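Local coordinates for structural protein ORF273 (Acidianus two-tailed virus, PDB 4ART) that serves as a structural protein of the virion of an archaeal virus, with a new fold that is stable to heat and acid, at the interface of chains A and B. Residues are numbered along the deposited sequence; one frame, centred on the assembly and turned at random. Chains: chain A/B, Structural protein ORF273.

All three contacts lie on the two-fold symmetric interface of two identical chains, and each is repeated with the chains exchanged. Contacts 1 and 3 are neighbours, with C-alpha centres about 5 Å apart, and they share A:Phe228 and B:Ala188. Between C-alpha centres, contact 2 lies about 20 Å from contact 1 and about 18 Å from contact 3. Helices 188-201 and 210-221 take part in every contact. Ser114, Glu195 and Arg215 enter contacts 2 and 3 from opposite copies, so the twin of contact 2 adjoins contact 3 and, through it, contact 1. This continuity may help a dimer withstand heat and acid, if this dimer is the biological one.

Contact 1: the interface of chains A and B. Residues chain A 208, 216, 227-228, 231; chain B 188-189, 192.
The first turns of helix 188-201 in chain B pack against three parts of chain A: the 3-10 helix 226-228 with the start of helix 229-242, helix 210-221, and the loop that holds A:Tyr208. This patch belongs to the symmetric homodimeric interface of the deposited assembly. The methyl CB of B:Ala188 sits over the centre of the A:Phe228 ring, 3.7 Å from its centroid, in a CH-pi contact. The same methyl also meets the backbone carbonyl O of A:Ser227 at 3.4 Å, so it is held between the ring and the 3-10 turn. One turn further along, B:Asn192 extends its amide toward A:Ile216, with CG anti to its backbone N (chi1 -179°). The OD1 side of the amide lies against CD1 and CG1 of A:Ile216, and ND2 is turned toward CE1 of A:Tyr208, with amide and ring planes 86° apart. A:Ile216 CD1 in turn covers one face of that tyrosine, off-centre toward the rim. Beside them two carboxylates cross obliquely, OD2 of A:Asp231 2.6 Å from OD1 of B:Asp189. Such an approach would be unfavourable between two charged groups; a shared proton could relieve it, plausibly in acid, but protons are not seen. Both aspartates stand near helix starts, which might ease residual negative charge. A water joins the phenol OH of A:Tyr208 (2.7 Å) to OD1 of B:Asp189 (2.6 Å), and approaches A:Asp231 OD2 more distantly, at 3.3 Å.

Contact 2: the interface of chains A and B. Residues chain A 113-114, 195, 199, 211; chain B 215.
B:Arg215 reaches across to A:Asp211 and grips its carboxylate end-on, in a two-pronged salt bridge between helices 210-221 of the two copies of this ATV ORF273-family protein. The side chains approach from opposite directions, and guanidinium and carboxylate planes are turned 31° apart. NH2 gives the straighter bond, 2.8 Å to OD1 of A:Asp211 with 176° at the hydrogen; the oxygen lies in the guanidinium plane but is itself met on its syn side, somewhat out of the carboxylate plane. NH1 bonds to OD2 of A:Asp211 at 3.0 Å through that oxygen's syn lone pair, the oxygen lying slightly out of the guanidinium plane. One N-H for each oxygen should fix the rotation of both flat groups. The arginine chain is extended from CG to NE, which carries the guanidinium past helix 188-201 of chain A, where A:Ala199 CB packs 4.0 Å from CZ of B:Arg215. Just before the guanidinium, at CD and NE, A:Glu195 crosses the chain obliquely, a bend at chi2 (140°) turning its carboxylate to them. OE2 of this glutamate forms a longer salt bridge to NE of B:Arg215, 3.8 Å away, and lies 3.5 Å from the methylene CD of the same arginine. From the second shell, A:Ser114 OG donates to the syn lone pair of A:Glu195 OE2 at 2.8 Å and so helps to orient the carboxylate. That hydroxyl also contacts a water that reaches the backbone O of B:Arg215, 3.0 Å from the water oxygen.

Contact 3: the interface of chains A and B. Residues chain A 215, 219, 228; chain B 114, 188, 191, 195.
A:His219 leans beside its own backbone N (chi1 -69°), while B:Glu195 places CG opposite its backbone N (chi1 -175°) and runs extended beyond CG; the two come from opposite directions across the interface of helices 210-221 and 188-201, the NE2 edge of the ring turned to the carboxylate. NE2 of A:His219 donates to the syn lone pair of B:Glu195 OE1 at 2.8 Å, with 157° at the hydrogen. The oxygen lies in the imidazole plane, and ring and carboxylate are nearly coplanar. The carboxylate might favour a protonated imidazole. On the same side of the carboxylate as the imidazole, B:Ser114 OG donates to OE2 of B:Glu195 at 2.5 Å, on the syn side but well out of the plane. The same hydroxyl lies at the edge of the imidazole, 3.2 Å from CE1 of A:His219. The side chain of A:Arg215 crosses the glutamate obliquely, its CD 3.5 Å from OE1 of B:Glu195, while NE does not contact the carboxylate; its carbonyl O lies over one face of the A:His219 ring. CB of A:His219 lies over the centre of the A:Phe228 face opposite B:Ala188, sandwiching the phenyl ring. B:Phe191 crosses that phenylalanine at about a right angle, its CD1 3.9 Å from CZ of A:Phe228.

Contact 1: the interface of chains A and B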
ATOM      1  N   TYR A 208       1.467  20.563   0.327  1.00 26.03           N
ATOM      2  CA  TYR A 208       1.330  19.308   1.061  1.00 24.44           C
ATOM      3  C   TYR A 208       2.616  18.525   1.067  1.00 27.44           C
ATOM      4  O   TYR A 208       3.377  18.534   0.087  1.00 24.57           O
ATOM      5  CB  TYR A 208       0.256  18.432   0.392  1.00 24.32           C
ATOM      6  CG  TYR A 208      -1.127  19.039   0.433  1.00 25.83           C
ATOM      7  CD1 TYR A 208      -1.895  18.987   1.589  1.00 26.99           C
ATOM      8  CD2 TYR A 208      -1.689  19.618  -0.702  1.00 27.10           C
ATOM      9  CE1 TYR A 208      -3.157  19.566   1.643  1.00 28.71           C
ATOM     10  CE2 TYR A 208      -2.978  20.162  -0.673  1.00 28.39           C
ATOM     11  CZ  TYR A 208      -3.712  20.115   0.499  1.00 31.49           C
ATOM     12  OH  TYR A 208      -4.984  20.628   0.552  1.00 32.26           O
ATOM     13  N   ILE A 216      -4.742  12.307  -0.279  1.00 26.42           N
ATOM     14  CA  ILE A 216      -5.845  13.145  -0.771  1.00 26.15           C
ATOM     15  C   ILE A 216      -6.460  12.686  -2.131  1.00 27.58           C
ATOM     16  O   ILE A 216      -7.678  12.506  -2.187  1.00 25.83           O
ATOM     17  CB  ILE A 216      -5.497  14.645  -0.690  1.00 28.60           C
ATOM     18  CG1 ILE A 216      -5.371  15.078   0.795  1.00 27.92           C
ATOM     19  CG2 ILE A 216      -6.509  15.480  -1.463  1.00 28.38           C
ATOM     20  CD1 ILE A 216      -4.743  16.418   0.978  1.00 29.06           C
ATOM     21  N   SER A 227     -15.831  15.519  -1.402  1.00 35.67           N
ATOM     22  CA  SER A 227     -15.389  16.690  -0.650  1.00 34.05           C
ATOM     23  C   SER A 227     -13.867  16.914  -0.803  1.00 34.56           C
ATOM     24  O   SER A 227     -13.396  18.023  -0.601  1.00 35.54           O
ATOM     25  CB  SER A 227     -15.799  16.570   0.806  1.00 35.90           C
ATOM     26  OG  SER A 227     -14.981  15.597   1.430  1.00 47.95           O
ATOM     27  N   PHE A 228     -13.135  15.878  -1.278  1.00 28.17           N
ATOM     28  CA  PHE A 228     -11.696  15.903  -1.511  1.00 26.66           C
ATOM     29  C   PHE A 228     -11.325  16.363  -2.898  1.00 30.10           C
ATOM     30  O   PHE A 228     -10.155  16.409  -3.223  1.00 28.72           O
ATOM     31  CB  PHE A 228     -11.062  14.517  -1.229  1.00 27.14           C
ATOM     32  CG  PHE A 228     -11.002  14.168   0.238  1.00 27.71           C
ATOM     33  CD1 PHE A 228     -12.082  13.572   0.871  1.00 29.55           C
ATOM     34  CD2 PHE A 228      -9.866  14.457   0.993  1.00 27.90           C
ATOM     35  CE1 PHE A 228     -12.026  13.262   2.243  1.00 31.71           C
ATOM     36  CE2 PHE A 228      -9.826  14.172   2.362  1.00 28.47           C
ATOM     37  CZ  PHE A 228     -10.901  13.569   2.971  1.00 28.93           C
ATOM     38  N   ASP A 231      -8.943  19.782  -3.275  1.00 32.50           N
ATOM     39  CA  ASP A 231      -7.556  19.503  -2.902  1.00 30.70           C
ATOM     40  C   ASP A 231      -6.855  18.552  -3.870  1.00 31.78           C
ATOM     41  O   ASP A 231      -5.711  18.803  -4.191  1.00 30.94           O
ATOM     42  CB  ASP A 231      -7.450  19.020  -1.459  1.00 32.33           C
ATOM     43  CG  ASP A 231      -8.003  19.981  -0.432  1.00 36.61           C
ATOM     44  OD1 ASP A 231      -8.043  21.193  -0.716  1.00 34.01           O
ATOM     45  OD2 ASP A 231      -8.329  19.522   0.687  1.00 38.99           O
TER
ATOM     46  N   ALA B 188     -13.178  18.123   4.535  1.00 32.69           N
ATOM     47  CA  ALA B 188     -12.103  17.280   4.030  1.00 31.21           C
ATOM     48  C   ALA B 188     -10.761  17.840   4.528  1.00 33.87           C
ATOM     49  O   ALA B 188      -9.869  17.065   4.884  1.00 31.33           O
ATOM     50  CB  ALA B 188     -12.120  17.272   2.501  1.00 32.09           C
ATOM     51  N   ASP B 189     -10.634  19.185   4.571  1.00 29.81           N
ATOM     52  CA  ASP B 189      -9.425  19.864   5.058  1.00 29.58           C
ATOM     53  C   ASP B 189      -9.141  19.532   6.510  1.00 31.45           C
ATOM     54  O   ASP B 189      -7.996  19.263   6.851  1.00 30.37           O
ATOM     55  CB  ASP B 189      -9.517  21.387   4.866  1.00 32.05           C
ATOM     56  CG  ASP B 189      -9.502  21.786   3.401  1.00 38.86           C
ATOM     57  OD1 ASP B 189      -8.712  21.201   2.635  1.00 36.78           O
ATOM     58  OD2 ASP B 189     -10.303  22.654   3.020  1.00 46.50           O
ATOM     59  N   ASN B 192      -8.020  15.920   6.716  1.00 29.70           N
ATOM     60  CA  ASN B 192      -6.635  15.900   6.238  1.00 28.59           C
ATOM     61  C   ASN B 192      -5.631  16.425   7.270  1.00 29.17           C
ATOM     62  O   ASN B 192      -4.576  15.822   7.411  1.00 26.02           O
ATOM     63  CB  ASN B 192      -6.462  16.649   4.911  1.00 29.57           C
ATOM     64  CG  ASN B 192      -5.006  16.578   4.460  1.00 53.73           C
ATOM     65  OD1 ASN B 192      -4.542  15.520   4.042  1.00 46.34           O
ATOM     66  ND2 ASN B 192      -4.196  17.637   4.660  1.00 39.87           N
TER
HETATM   67  O   HOH W   1      -6.196  20.463   3.015  1.00 47.95           O

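Contact 2: the interface of chains A and B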
ATOM      1  N   ILE A 113       8.720   5.783  -2.179  1.00 38.38           N
ATOM      2  CA  ILE A 113       9.744   6.764  -1.789  1.00 36.95           C
ATOM      3  C   ILE A 113      11.042   6.027  -1.475  1.00 34.46           C
ATOM      4  O   ILE A 113      12.114   6.417  -1.951  1.00 32.53           O
ATOM      5  CB  ILE A 113       9.244   7.673  -0.609  1.00 40.35           C
ATOM      6  CG1 ILE A 113       8.363   8.800  -1.154  1.00 39.86           C
ATOM      7  CG2 ILE A 113      10.406   8.292   0.227  1.00 42.95           C
ATOM      8  CD1 ILE A 113       9.077   9.893  -2.046  1.00 45.37           C
ATOM      9  N   SER A 114      10.913   4.922  -0.724  1.00 27.86           N
ATOM     10  CA  SER A 114      12.019   4.064  -0.329  1.00 28.40           C
ATOM     11  C   SER A 114      12.839   3.646  -1.540  1.00 32.21           C
ATOM     12  O   SER A 114      14.060   3.747  -1.512  1.00 34.63           O
ATOM     13  CB  SER A 114      11.509   2.828   0.416  1.00 32.41           C
ATOM     14  OG  SER A 114      10.835   3.164   1.615  1.00 51.36           O
ATOM     15  N   GLU A 195      14.634   9.782   4.366  1.00 30.94           N
ATOM     16  CA  GLU A 195      13.312   9.337   3.944  1.00 29.98           C
ATOM     17  C   GLU A 195      12.175  10.146   4.622  1.00 32.66           C
ATOM     18  O   GLU A 195      11.231  10.583   3.950  1.00 31.11           O
ATOM     19  CB  GLU A 195      13.181   7.817   4.196  1.00 31.59           C
ATOM     20  CG  GLU A 195      11.828   7.315   3.772  1.00 41.77           C
ATOM     21  CD  GLU A 195      11.758   5.978   3.089  1.00 45.29           C
ATOM     22  OE1 GLU A 195      12.145   4.966   3.702  1.00 42.43           O
ATOM     23  OE2 GLU A 195      11.001   5.922   2.102  1.00 39.12           O
ATOM     24  N   ALA A 199       9.452  12.481   2.507  1.00 25.17           N
ATOM     25  CA  ALA A 199       8.064  12.025   2.463  1.00 23.78           C
ATOM     26  C   ALA A 199       7.079  12.672   3.405  1.00 27.75           C
ATOM     27  O   ALA A 199       5.889  12.717   3.096  1.00 28.06           O
ATOM     28  CB  ALA A 199       8.031  10.530   2.652  1.00 24.50           C
ATOM     29  N   ASP A 211       3.335  12.428   1.606  1.00 24.69           N
ATOM     30  CA  ASP A 211       2.391  11.434   2.109  1.00 23.29           C
ATOM     31  C   ASP A 211       0.946  11.929   2.052  1.00 26.07           C
ATOM     32  O   ASP A 211       0.054  11.161   1.705  1.00 26.33           O
ATOM     33  CB  ASP A 211       2.822  10.913   3.503  1.00 23.83           C
ATOM     34  CG  ASP A 211       4.017   9.952   3.466  1.00 28.04           C
ATOM     35  OD1 ASP A 211       4.536   9.695   2.366  1.00 26.57           O
ATOM     36  OD2 ASP A 211       4.451   9.474   4.561  1.00 27.01           O
TER
ATOM     37  N   ARG B 215       6.760   1.636   6.539  1.00 35.54           N
ATOM     38  CA  ARG B 215       7.936   1.540   5.657  1.00 36.41           C
ATOM     39  C   ARG B 215       9.102   0.671   6.177  1.00 42.38           C
ATOM     40  O   ARG B 215       9.555  -0.219   5.463  1.00 42.57           O
ATOM     41  CB  ARG B 215       8.437   2.946   5.273  1.00 34.16           C
ATOM     42  CG  ARG B 215       7.498   3.702   4.320  1.00 34.97           C
ATOM     43  CD  ARG B 215       8.107   5.000   3.837  1.00 38.49           C
ATOM     44  NE  ARG B 215       7.280   5.637   2.807  1.00 38.88           N
ATOM     45  CZ  ARG B 215       6.600   6.769   2.964  1.00 42.72           C
ATOM     46  NH1 ARG B 215       6.653   7.431   4.115  1.00 24.95           N
ATOM     47  NH2 ARG B 215       5.865   7.248   1.973  1.00 40.21           N
TER
HETATM   48  O   HOH W   2      10.328   0.622   2.730  1.00 44.76           O

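Contact 3: the interface of chains A and B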
ATOM      1  N   ARG A 215      -2.381  10.422  -0.261  1.00 28.34           N
ATOM      2  CA  ARG A 215      -3.671  10.212   0.428  1.00 27.29           C
ATOM      3  C   ARG A 215      -4.869  10.989  -0.101  1.00 28.97           C
ATOM      4  O   ARG A 215      -5.900  10.385  -0.359  1.00 28.58           O
ATOM      5  CB  ARG A 215      -3.501  10.388   1.936  1.00 25.47           C
ATOM      6  CG  ARG A 215      -2.703   9.238   2.577  1.00 24.77           C
ATOM      7  CD  ARG A 215      -2.721   9.311   4.094  1.00 31.53           C
ATOM      8  NE  ARG A 215      -2.135   8.104   4.698  1.00 29.85           N
ATOM      9  CZ  ARG A 215      -0.927   8.040   5.245  1.00 41.62           C
ATOM     10  NH1 ARG A 215      -0.163   9.122   5.310  1.00 27.48           N
ATOM     11  NH2 ARG A 215      -0.497   6.908   5.784  1.00 29.19           N
ATOM     12  N   HIS A 219      -8.310   9.478  -1.526  1.00 27.17           N
ATOM     13  CA  HIS A 219      -9.575   9.740  -0.845  1.00 27.66           C
ATOM     14  C   HIS A 219     -10.640  10.185  -1.847  1.00 30.01           C
ATOM     15  O   HIS A 219     -11.780   9.738  -1.771  1.00 30.28           O
ATOM     16  CB  HIS A 219      -9.375  10.772   0.275  1.00 29.54           C
ATOM     17  CG  HIS A 219      -8.571  10.272   1.438  1.00 33.42           C
ATOM     18  ND1 HIS A 219      -8.557   8.916   1.799  1.00 35.82           N
ATOM     19  CD2 HIS A 219      -7.801  10.957   2.312  1.00 35.85           C
ATOM     20  CE1 HIS A 219      -7.778   8.831   2.865  1.00 35.51           C
ATOM     21  NE2 HIS A 219      -7.305  10.023   3.223  1.00 36.01           N
ATOM     22  N   PHE A 228     -13.135  15.878  -1.278  1.00 28.17           N
ATOM     23  CA  PHE A 228     -11.696  15.903  -1.511  1.00 26.66           C
ATOM     24  C   PHE A 228     -11.325  16.363  -2.898  1.00 30.10           C
ATOM     25  O   PHE A 228     -10.155  16.409  -3.223  1.00 28.72           O
ATOM     26  CB  PHE A 228     -11.062  14.517  -1.229  1.00 27.14           C
ATOM     27  CG  PHE A 228     -11.002  14.168   0.238  1.00 27.71           C
ATOM     28  CD1 PHE A 228     -12.082  13.572   0.871  1.00 29.55           C
ATOM     29  CD2 PHE A 228      -9.866  14.457   0.993  1.00 27.90           C
ATOM     30  CE1 PHE A 228     -12.026  13.262   2.243  1.00 31.71           C
ATOM     31  CE2 PHE A 228      -9.826  14.172   2.362  1.00 28.47           C
ATOM     32  CZ  PHE A 228     -10.901  13.569   2.971  1.00 28.93           C
TER
ATOM     33  N   SER B 114      -6.272   5.854   7.810  1.00 24.85           N
ATOM     34  CA  SER B 114      -7.456   6.531   7.248  1.00 25.04           C
ATOM     35  C   SER B 114      -8.750   5.873   7.729  1.00 29.25           C
ATOM     36  O   SER B 114      -9.696   6.578   8.107  1.00 30.49           O
ATOM     37  CB  SER B 114      -7.441   6.473   5.721  1.00 27.20           C
ATOM     38  OG  SER B 114      -6.357   7.210   5.181  1.00 38.15           O
ATOM     39  N   ALA B 188     -13.178  18.123   4.535  1.00 32.69           N
ATOM     40  CA  ALA B 188     -12.103  17.280   4.030  1.00 31.21           C
ATOM     41  C   ALA B 188     -10.761  17.840   4.528  1.00 33.87           C
ATOM     42  O   ALA B 188      -9.869  17.065   4.884  1.00 31.33           O
ATOM     43  CB  ALA B 188     -12.120  17.272   2.501  1.00 32.09           C
ATOM     44  N   PHE B 191     -10.246  16.804   8.130  1.00 28.36           N
ATOM     45  CA  PHE B 191      -9.928  15.380   8.160  1.00 27.08           C
ATOM     46  C   PHE B 191      -8.458  15.245   7.801  1.00 31.66           C
ATOM     47  O   PHE B 191      -7.731  14.574   8.513  1.00 29.35           O
ATOM     48  CB  PHE B 191     -10.816  14.566   7.198  1.00 27.82           C
ATOM     49  CG  PHE B 191     -10.529  13.061   7.248  1.00 29.37           C
ATOM     50  CD1 PHE B 191      -9.565  12.487   6.418  1.00 30.32           C
ATOM     51  CD2 PHE B 191     -11.219  12.216   8.143  1.00 31.08           C
ATOM     52  CE1 PHE B 191      -9.288  11.090   6.490  1.00 33.54           C
ATOM     53  CE2 PHE B 191     -10.964  10.821   8.181  1.00 32.75           C
ATOM     54  CZ  PHE B 191      -9.987  10.274   7.378  1.00 32.89           C
ATOM     55  N   GLU B 195      -5.387  13.747   9.880  1.00 27.45           N
ATOM     56  CA  GLU B 195      -4.688  12.623   9.253  1.00 26.78           C
ATOM     57  C   GLU B 195      -3.177  12.844   9.184  1.00 28.27           C
ATOM     58  O   GLU B 195      -2.431  11.953   9.553  1.00 26.11           O
ATOM     59  CB  GLU B 195      -5.270  12.318   7.881  1.00 28.12           C
ATOM     60  CG  GLU B 195      -4.648  11.085   7.261  1.00 33.09           C
ATOM     61  CD  GLU B 195      -5.435  10.515   6.103  1.00 44.54           C
ATOM     62  OE1 GLU B 195      -5.509  11.167   5.037  1.00 30.20           O
ATOM     63  OE2 GLU B 195      -6.064   9.459   6.299  1.00 34.27           O
TER